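Local coordinates for protein intracellular serine protease (Bacillus licheniformis, PDB 4ZOQ) that probably acts as a subtilisin-like serine endopeptidase, cleaving lanthipeptide precursors at a specific sequence, at residues Thr138-Leu144 with Asn188-Pro193; Val169-Ala173 with His198-Gly203; Asn175-Asp181 with Tyr214-Glu220. All blocks are in the same frame, centred on the assembly; numbering follows the deposited sequence.

Contact 1 of 3, residues Thr138-Leu144 with Asn188-Pro193; sequences TGSYTSL and NKVHLP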
loop_
_atom_site.group_PDB
_atom_site.type_symbol
_atom_site.label_atom_id
_atom_site.label_comp_id
_atom_site.label_asym_id
_atom_site.label_seq_id
_atom_site.Cartn_x
_atom_site.Cartn_y
_atom_site.Cartn_z
ATOM N N THR B 138 3.172 3.687 -0.957
ATOM C CA THR B 138 3.796 4.999 -0.968
ATOM C C THR B 138 4.327 5.240 0.435
ATOM O O THR B 138 4.004 4.502 1.372
ATOM C CB THR B 138 2.811 6.107 -1.395
ATOM O OG1 THR B 138 3.515 7.342 -1.591
ATOM C CG2 THR B 138 1.679 6.276 -0.366
ATOM N N GLY B 139 5.176 6.242 0.588
ATOM C CA GLY B 139 5.754 6.525 1.884
ATOM C C GLY B 139 6.471 7.854 1.852
ATOM O O GLY B 139 6.604 8.463 0.792
ATOM N N SER B 140 6.928 8.312 3.008
ATOM C CA SER B 140 7.706 9.525 3.064
ATOM C C SER B 140 8.942 9.229 3.890
ATOM O O SER B 140 8.901 8.362 4.775
ATOM C CB SER B 140 6.901 10.669 3.677
ATOM O OG SER B 140 6.685 10.439 5.064
ATOM N N TYR B 141 10.038 9.926 3.590
ATOM C CA TYR B 141 11.246 9.845 4.425
ATOM C C TYR B 141 11.253 11.025 5.379
ATOM O O TYR B 141 11.448 12.174 4.977
ATOM C CB TYR B 141 12.499 9.809 3.578
ATOM C CG TYR B 141 12.555 8.593 2.687
ATOM C CD1 TYR B 141 11.863 8.573 1.480
ATOM C CD2 TYR B 141 13.287 7.456 3.050
ATOM C CE1 TYR B 141 11.896 7.476 0.651
ATOM C CE2 TYR B 141 13.334 6.340 2.219
ATOM C CZ TYR B 141 12.636 6.357 1.011
ATOM O OH TYR B 141 12.654 5.268 0.150
ATOM N N THR B 142 11.016 10.718 6.648
ATOM C CA THR B 142 10.733 11.729 7.648
ATOM C C THR B 142 11.859 11.892 8.653
ATOM O O THR B 142 12.258 10.917 9.307
ATOM C CB THR B 142 9.430 11.354 8.429
ATOM O OG1 THR B 142 8.313 11.304 7.537
ATOM C CG2 THR B 142 9.155 12.323 9.572
ATOM N N SER B 143 12.330 13.129 8.814
ATOM C CA SER B 143 13.318 13.427 9.844
ATOM C C SER B 143 12.652 13.378 11.198
ATOM O O SER B 143 11.590 13.971 11.402
ATOM C CB SER B 143 13.970 14.791 9.617
ATOM O OG SER B 143 14.545 14.875 8.316
ATOM N N LEU B 144 13.277 12.670 12.127
ATOM C CA LEU B 144 12.715 12.543 13.452
ATOM C C LEU B 144 13.207 13.675 14.367
ATOM O O LEU B 144 13.747 13.431 15.441
ATOM C CB LEU B 144 13.061 11.180 14.037
ATOM C CG LEU B 144 12.324 10.011 13.390
ATOM C CD1 LEU B 144 12.721 8.686 14.028
ATOM C CD2 LEU B 144 10.832 10.224 13.481
ATOM N N ASN B 188 18.999 10.255 10.833
ATOM C CA ASN B 188 17.846 10.384 11.718
ATOM C C ASN B 188 16.504 10.411 10.946
ATOM O O ASN B 188 15.542 11.081 11.344
ATOM C CB ASN B 188 17.971 11.625 12.604
ATOM C CG ASN B 188 17.082 11.533 13.838
ATOM O OD1 ASN B 188 17.000 10.482 14.474
ATOM N ND2 ASN B 188 16.392 12.614 14.158
ATOM N N LYS B 189 16.431 9.654 9.857
ATOM C CA LYS B 189 15.183 9.561 9.092
ATOM C C LYS B 189 14.593 8.170 9.196
ATOM O O LYS B 189 15.276 7.197 9.508
ATOM C CB LYS B 189 15.385 9.902 7.619
ATOM C CG LYS B 189 15.931 11.273 7.365
ATOM C CD LYS B 189 16.101 11.474 5.878
ATOM C CE LYS B 189 16.505 12.895 5.532
ATOM N NZ LYS B 189 16.580 13.072 4.059
ATOM N N VAL B 190 13.300 8.109 8.917
ATOM C CA VAL B 190 12.532 6.885 8.998
ATOM C C VAL B 190 11.586 6.890 7.795
ATOM O O VAL B 190 11.206 7.959 7.303
ATOM C CB VAL B 190 11.808 6.812 10.350
ATOM C CG1 VAL B 190 10.629 7.785 10.404
ATOM C CG2 VAL B 190 11.399 5.420 10.667
ATOM N N HIS B 191 11.290 5.720 7.244
ATOM C CA HIS B 191 10.375 5.635 6.103
ATOM C C HIS B 191 9.003 5.270 6.664
ATOM O O HIS B 191 8.856 4.210 7.270
ATOM C CB HIS B 191 10.865 4.597 5.066
ATOM C CG HIS B 191 10.065 4.558 3.792
ATOM N ND1 HIS B 191 9.273 3.481 3.442
ATOM C CD2 HIS B 191 9.959 5.447 2.773
ATOM C CE1 HIS B 191 8.716 3.709 2.266
ATOM N NE2 HIS B 191 9.107 4.899 1.844
ATOM N N LEU B 192 8.008 6.127 6.449
ATOM C CA LEU B 192 6.674 5.963 7.048
ATOM C C LEU B 192 5.623 5.811 5.947
ATOM O O LEU B 192 5.651 6.559 4.964
ATOM C CB LEU B 192 6.366 7.171 7.914
ATOM C CG LEU B 192 7.318 7.422 9.084
ATOM C CD1 LEU B 192 7.046 8.762 9.658
ATOM C CD2 LEU B 192 7.059 6.396 10.142
ATOM N N PRO B 193 4.653 4.884 6.121
ATOM C CA PRO B 193 4.346 4.124 7.341
ATOM C C PRO B 193 5.064 2.790 7.495
ATOM O O PRO B 193 4.798 2.074 8.462
ATOM C CB PRO B 193 2.846 3.859 7.195
ATOM C CG PRO B 193 2.653 3.677 5.682
ATOM C CD PRO B 193 3.662 4.635 5.047
#
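Tyr141 and His191 sit opposite one another as a non-hydrogen-bonded pair in a two-stranded antiparallel beta ribbon, side chains on the same face; its strands, 140-143 and 189-192, are separate from the large sheet of the subtilase domain. It exemplifies a general rule of beta structure: backbones supply the polar bonds, and alternate side chains serve opposite faces. Ser140 with Leu192 and Thr142 with Val190 are the hydrogen-bonded pairs, the latter closed by Thr142 N to Val190 O at 2.8 Å and Val190 N to Thr142 O. In the non-hydrogen-bonded pairs, Tyr141 with His191 and Ser143 with Lys189, CA-H groups approach carbonyls, as Lys189 CA does at 3.2 Å from Thr142 O. Past the last pair, Leu144 N reaches Asn188 O at 2.9 Å, and Asn188 ND2 returns a weak bond to Leu144 O, just after helix 180-187.

Apolar contacts gather on the face of Thr142, Val190 and Leu192, which helix 146-164 covers through Leu151 and Met152. Leu192 CD1 comes across Thr142 at about a right angle, 3.5 Å from its OG1. Val190 holds CG1 between its own N and carbonyl carbon (chi1 73°), from where it meets Leu144 CD2 at 3.9 Å.

The other face carries the aromatic pair, with Ser143 and Lys189 further along. With CG anti to the backbone N (chi1 -173°), His191 lays CD2 over one face of the Tyr141 ring, 3.3 Å from CZ, planes inclined at 47°. Lys176 adds a cation-pi contact to the tyrosine, whose OH bonds Asn216 ND2, while Ser194 OG holds His191 ND1, fixing the imidazole. Gly139 suits this crowding: His191 NE2 sits 3.7 Å from Gly139 CA, in the direction a CB would take.

Contact 2 of 3, residues Val169-Ala173 with His198-Gly203; sequences VFSSA and HVVSVG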
loop_
_atom_site.group_PDB
_atom_site.type_symbol
_atom_site.label_atom_id
_atom_site.label_comp_id
_atom_site.label_asym_id
_atom_site.label_seq_id
_atom_site.Cartn_x
_atom_site.Cartn_y
_atom_site.Cartn_z
ATOM N N VAL B 169 -2.222 -4.267 7.405
ATOM C CA VAL B 169 -1.725 -3.124 6.648
ATOM C C VAL B 169 -0.376 -3.469 6.027
ATOM O O VAL B 169 0.595 -3.731 6.727
ATOM C CB VAL B 169 -1.583 -1.868 7.545
ATOM C CG1 VAL B 169 -1.085 -0.677 6.734
ATOM C CG2 VAL B 169 -2.913 -1.557 8.250
ATOM N N PHE B 170 -0.317 -3.434 4.707
ATOM C CA PHE B 170 0.891 -3.758 3.980
ATOM C C PHE B 170 1.414 -2.479 3.358
ATOM O O PHE B 170 0.632 -1.674 2.864
ATOM C CB PHE B 170 0.600 -4.813 2.923
ATOM C CG PHE B 170 0.144 -6.114 3.502
ATOM C CD1 PHE B 170 1.058 -7.039 3.985
ATOM C CD2 PHE B 170 -1.207 -6.378 3.636
ATOM C CE1 PHE B 170 0.633 -8.216 4.550
ATOM C CE2 PHE B 170 -1.642 -7.558 4.194
ATOM C CZ PHE B 170 -0.711 -8.477 4.653
ATOM N N SER B 171 2.733 -2.290 3.397
ATOM C CA SER B 171 3.334 -1.066 2.890
ATOM C C SER B 171 4.601 -1.343 2.083
ATOM O O SER B 171 5.356 -2.242 2.406
ATOM C CB SER B 171 3.671 -0.144 4.067
ATOM O OG SER B 171 3.786 1.182 3.623
ATOM N N SER B 172 4.857 -0.537 1.066
ATOM C CA SER B 172 6.088 -0.679 0.296
ATOM C C SER B 172 7.292 -0.170 1.084
ATOM O O SER B 172 7.203 0.838 1.798
ATOM C CB SER B 172 5.967 0.038 -1.041
ATOM O OG SER B 172 5.543 1.364 -0.843
ATOM N N ALA B 173 8.399 -0.903 1.002
ATOM C CA ALA B 173 9.567 -0.587 1.808
ATOM C C ALA B 173 10.333 0.607 1.254
ATOM O O ALA B 173 11.109 1.225 1.951
ATOM C CB ALA B 173 10.468 -1.788 1.907
ATOM N N HIS B 198 2.890 -2.780 13.565
ATOM C CA HIS B 198 1.629 -3.249 12.977
ATOM C C HIS B 198 1.497 -2.896 11.470
ATOM O O HIS B 198 0.465 -3.123 10.845
ATOM C CB HIS B 198 0.434 -2.713 13.755
ATOM C CG HIS B 198 0.507 -2.977 15.224
ATOM N ND1 HIS B 198 0.497 -4.251 15.755
ATOM C CD2 HIS B 198 0.571 -2.129 16.279
ATOM C CE1 HIS B 198 0.573 -4.176 17.072
ATOM N NE2 HIS B 198 0.612 -2.900 17.416
ATOM N N VAL B 199 2.538 -2.329 10.883
ATOM C CA VAL B 199 2.577 -2.182 9.441
ATOM C C VAL B 199 3.597 -3.193 8.858
ATOM O O VAL B 199 4.730 -3.292 9.336
ATOM C CB VAL B 199 2.949 -0.750 9.029
ATOM C CG1 VAL B 199 3.165 -0.679 7.541
ATOM C CG2 VAL B 199 1.881 0.261 9.510
ATOM N N VAL B 200 3.168 -3.972 7.870
ATOM C CA VAL B 200 4.016 -4.987 7.244
ATOM C C VAL B 200 4.823 -4.381 6.088
ATOM O O VAL B 200 4.276 -4.088 5.013
ATOM C CB VAL B 200 3.164 -6.146 6.716
ATOM C CG1 VAL B 200 4.040 -7.231 6.087
ATOM C CG2 VAL B 200 2.289 -6.731 7.846
ATOM N N SER B 201 6.126 -4.214 6.287
ATOM C CA SER B 201 6.962 -3.589 5.265
ATOM C C SER B 201 7.412 -4.611 4.190
ATOM O O SER B 201 7.971 -5.650 4.519
ATOM C CB SER B 201 8.165 -2.936 5.925
ATOM O OG SER B 201 8.936 -2.255 4.975
ATOM N N VAL B 202 7.155 -4.319 2.911
ATOM C CA VAL B 202 7.394 -5.275 1.827
ATOM C C VAL B 202 8.424 -4.761 0.795
ATOM O O VAL B 202 8.245 -3.684 0.202
ATOM C CB VAL B 202 6.064 -5.631 1.083
ATOM C CG1 VAL B 202 6.289 -6.640 -0.030
ATOM C CG2 VAL B 202 4.989 -6.128 2.057
ATOM N N GLY B 203 9.475 -5.552 0.575
ATOM C CA GLY B 203 10.499 -5.268 -0.417
ATOM C C GLY B 203 10.261 -6.002 -1.725
ATOM O O GLY B 203 9.304 -6.762 -1.865
HETATM O O HOH W 1 -0.774 -5.496 9.732
#
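Val169-Ser172 and Val200-Gly203 run parallel, their short axes 4.6 Å apart and 38° from alignment, and four backbone bonds alternate between them. Val200 N meets Val169 O at 2.8 Å and Ser171 N meets Val200 O; Val202 N then takes Ser171 O, and Ala173 N closes the series on Val202 O from above the carbonyl plane. Phe170 does not share in these bonds, because its backbone turns to Ile134 and Ile136 in the strand on its other flank. Just before the first bond along the chain, a water accepts from Val169 N and donates to His198 O, bridging the point where the pairing begins.

Side chains sort by face. On one, Phe170 and Val200 lie side by side and point the same way: ring atom CD1 rests 3.6 Å from Val200 CB, while Val202 CG2 comes to the ring edge, more loosely. This is the inner seam of the parallel sheet in the alpha/beta subtilase fold, a textbook case of strands buried between helical layers. Helix 275-297 packs on the Phe170 and Val202 side through Val282, and Ser172 at the strand's C-terminal end has its side chain about 5 Å from that of Ser276, the predicted nucleophile.

On the opposite face, helix 146-164 touches Val169 and Val199, whose side chains cross at a slant with Val169 CG1 4.2 Å from Val199 CG2. Val199 CG1 also presses on Ser171 CB at 3.6 Å. The hydroxyl of Ser171, swung anti to its own N (chi1 -159°), finds Ile136 O, so this buried polar atom is satisfied by the neighbouring strand. Ser201 OG, 3.5 Å from Ala173 CB, is likewise occupied, by Glu220 OE2.

Contact 3 of 3, residues Asn175-Asp181 with Tyr214-Glu220; sequences NKGVNLD and YSNQGRE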
loop_
_atom_site.group_PDB
_atom_site.type_symbol
_atom_site.label_atom_id
_atom_site.label_comp_id
_atom_site.label_asym_id
_atom_site.label_seq_id
_atom_site.Cartn_x
_atom_site.Cartn_y
_atom_site.Cartn_z
ATOM N N ASN B 175 12.187 2.583 -2.483
ATOM C CA ASN B 175 13.056 2.292 -3.619
ATOM C C ASN B 175 14.400 3.033 -3.616
ATOM O O ASN B 175 14.956 3.314 -4.692
ATOM C CB ASN B 175 12.338 2.582 -4.952
ATOM C CG ASN B 175 11.098 1.719 -5.166
ATOM O OD1 ASN B 175 10.729 0.909 -4.316
ATOM N ND2 ASN B 175 10.521 1.806 -6.364
ATOM N N LYS B 176 14.923 3.383 -2.442
ATOM C CA LYS B 176 16.201 4.119 -2.422
ATOM C C LYS B 176 17.451 3.236 -2.406
ATOM O O LYS B 176 18.543 3.753 -2.434
ATOM C CB LYS B 176 16.297 5.059 -1.215
ATOM C CG LYS B 176 15.620 6.411 -1.360
ATOM C CD LYS B 176 16.072 7.267 -0.177
ATOM C CE LYS B 176 15.704 8.751 -0.311
ATOM N NZ LYS B 176 16.132 9.503 0.929
ATOM N N GLY B 177 17.290 1.918 -2.325
ATOM C CA GLY B 177 18.416 1.022 -2.319
ATOM C C GLY B 177 19.310 1.235 -1.112
ATOM O O GLY B 177 20.500 0.910 -1.160
ATOM N N VAL B 178 18.746 1.769 -0.031
ATOM C CA VAL B 178 19.505 2.014 1.202
ATOM C C VAL B 178 19.067 1.051 2.315
ATOM O O VAL B 178 17.947 0.497 2.275
ATOM C CB VAL B 178 19.334 3.491 1.718
ATOM C CG1 VAL B 178 19.570 4.473 0.593
ATOM C CG2 VAL B 178 17.942 3.730 2.249
ATOM N N ASN B 179 19.923 0.897 3.326
ATOM C CA ASN B 179 19.591 0.163 4.541
ATOM C C ASN B 179 18.854 1.105 5.466
ATOM O O ASN B 179 19.382 2.148 5.824
ATOM C CB ASN B 179 20.859 -0.379 5.222
ATOM C CG ASN B 179 20.557 -1.202 6.477
ATOM O OD1 ASN B 179 20.262 -0.655 7.544
ATOM N ND2 ASN B 179 20.641 -2.522 6.353
ATOM N N LEU B 180 17.627 0.766 5.840
ATOM C CA LEU B 180 16.810 1.737 6.566
ATOM C C LEU B 180 17.324 1.957 7.999
ATOM O O LEU B 180 17.189 3.051 8.544
ATOM C CB LEU B 180 15.326 1.315 6.564
ATOM C CG LEU B 180 14.706 1.408 5.167
ATOM C CD1 LEU B 180 13.317 0.773 5.092
ATOM C CD2 LEU B 180 14.658 2.855 4.712
ATOM N N ASP B 181 17.980 0.953 8.567
ATOM C CA ASP B 181 18.573 1.099 9.898
ATOM C C ASP B 181 19.779 2.060 9.854
ATOM O O ASP B 181 19.913 2.938 10.708
ATOM C CB ASP B 181 18.970 -0.271 10.453
ATOM C CG ASP B 181 17.767 -1.218 10.580
ATOM O OD1 ASP B 181 16.722 -0.755 11.103
ATOM O OD2 ASP B 181 17.859 -2.410 10.166
ATOM N N TYR B 214 17.061 -1.692 -6.035
ATOM C CA TYR B 214 16.486 -0.480 -5.461
ATOM C C TYR B 214 15.806 -0.763 -4.128
ATOM O O TYR B 214 15.469 0.137 -3.381
ATOM C CB TYR B 214 15.489 0.137 -6.430
ATOM C CG TYR B 214 14.394 -0.827 -6.811
ATOM C CD1 TYR B 214 13.340 -1.063 -5.952
ATOM C CD2 TYR B 214 14.402 -1.497 -8.048
ATOM C CE1 TYR B 214 12.339 -1.959 -6.262
ATOM C CE2 TYR B 214 13.369 -2.394 -8.387
ATOM C CZ TYR B 214 12.339 -2.614 -7.467
ATOM O OH TYR B 214 11.299 -3.479 -7.705
ATOM N N SER B 215 15.583 -2.026 -3.836
ATOM C CA SER B 215 14.744 -2.344 -2.691
ATOM C C SER B 215 15.398 -1.962 -1.341
ATOM O O SER B 215 16.481 -2.418 -1.018
ATOM C CB SER B 215 14.395 -3.821 -2.736
ATOM O OG SER B 215 13.409 -4.143 -1.795
ATOM N N ASN B 216 14.734 -1.104 -0.579
ATOM C CA ASN B 216 15.183 -0.760 0.763
ATOM C C ASN B 216 15.273 -2.006 1.633
ATOM O O ASN B 216 14.435 -2.908 1.528
ATOM C CB ASN B 216 14.234 0.274 1.427
ATOM C CG ASN B 216 14.442 1.694 0.906
ATOM O OD1 ASN B 216 15.465 2.013 0.296
ATOM N ND2 ASN B 216 13.476 2.551 1.158
ATOM N N GLN B 217 16.279 -2.024 2.503
ATOM C CA GLN B 217 16.579 -3.160 3.361
ATOM C C GLN B 217 16.570 -2.682 4.792
ATOM O O GLN B 217 16.719 -1.494 5.036
ATOM C CB GLN B 217 17.953 -3.754 2.989
ATOM C CG GLN B 217 18.029 -4.150 1.519
ATOM C CD GLN B 217 19.363 -4.777 1.098
ATOM O OE1 GLN B 217 20.239 -5.021 1.921
ATOM N NE2 GLN B 217 19.491 -5.083 -0.191
ATOM N N GLY B 218 16.465 -3.611 5.736
ATOM C CA GLY B 218 16.459 -3.268 7.148
ATOM C C GLY B 218 15.691 -4.272 7.976
ATOM O O GLY B 218 15.025 -5.144 7.429
ATOM N N ARG B 219 15.768 -4.138 9.298
ATOM C CA ARG B 219 15.102 -5.058 10.199
ATOM C C ARG B 219 13.586 -4.998 10.051
ATOM O O ARG B 219 12.906 -5.936 10.440
ATOM C CB ARG B 219 15.510 -4.773 11.646
ATOM C CG ARG B 219 17.005 -4.930 11.874
ATOM C CD ARG B 219 17.414 -4.759 13.330
ATOM N NE ARG B 219 18.770 -4.237 13.386
ATOM C CZ ARG B 219 19.083 -2.951 13.417
ATOM N NH1 ARG B 219 18.139 -2.031 13.519
ATOM N NH2 ARG B 219 20.353 -2.589 13.430
ATOM N N GLU B 220 13.076 -3.877 9.531
ATOM C CA GLU B 220 11.639 -3.679 9.336
ATOM C C GLU B 220 11.063 -4.507 8.194
ATOM O O GLU B 220 9.874 -4.781 8.214
ATOM C CB GLU B 220 11.305 -2.200 9.085
ATOM C CG GLU B 220 11.653 -1.705 7.696
ATOM C CD GLU B 220 11.148 -0.288 7.426
ATOM O OE1 GLU B 220 11.520 0.631 8.203
ATOM O OE2 GLU B 220 10.384 -0.094 6.439
HETATM O O HOH W 2 21.824 -3.960 4.243
HETATM O O HOH W 3 14.420 -1.278 9.516
#
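Val178 to Leu180 and Gln217 are joined by two backbone bonds that make a single bridge centred on Asn179 and Gln217: Gln217 N to Val178 O at 3.0 Å, and Leu180 N to Gln217 O at 2.6 Å and nearly straight. Nearer Asn175, where the chain bends through Gly177, the tie is a weak bond from Gly177 N to Tyr214 O.

Asn216 bonds to the backbone of this bend. Asn216 OD1 accepts weakly from Lys176 N at 3.1 Å. It takes a second weak bond from Val178 N, while ND2 donates to Ala173 O; one amide thus holds the turn on both its branches. Asn175 lies alongside the Tyr214 ring, and its OD1 bonds Thr275 OG1. In subtilisins the asparagine of this Ala-Gly-Asn turn lines the oxyanion hole, and Asn175 probably corresponds to it, with its side chain about 6 Å from that of Ser276.

The far end illustrates helix capping. Asn179 is the N-cap of helix 180-187, its OD1 taking Glu182 N, and a water links its ND2 to Gln217 OE1. Leu180 sets CD1 3.3 Å from Glu220 OE2, an oxygen hydrogen-bonded to Ser194 OG and Ser201 OG. With CG beside its own N and anti to the carbonyl carbon (chi1 -60°), Asp181 turns its carboxylate to Arg219: OD2 takes Arg219 N on its syn side at 2.8 Å, and the carboxylate stacks on one face of the guanidinium, planes 23° apart, with a salt bridge from Asp181 OD1 to Arg219 NH1 at 3.1 Å. Replacing Asp181 with an alanine would probably strip Arg219 N of its acceptor and leave the guanidinium without its charge partner, free to turn. A second water donates to Asp181 OD1 and accepts from Glu220 N, tying the carboxylate back to the loop.

How the contacts relate
Burial sets the chemistry of the three contacts. Contact 2 lies in the core, between strands of the main sheet, and relies on regular parallel bonding and valine and phenylalanine packing. Contacts 1 and 3 are partly buried, their centres about 18 and 17 Å from the centre of the chain; contact 1 is a separate antiparallel pair, whereas contact 3 joins a loop and a helix start to another loop through backbone bonds, side-chain amides, waters and a salt bridge. They share elements: helix 180-187 begins in contact 3 and leads into the ribbon of contact 1, and the loop after strand 168-172 carries contact 2 into contact 3. Asn216 joins all three, reaching both Ala173 and Tyr141.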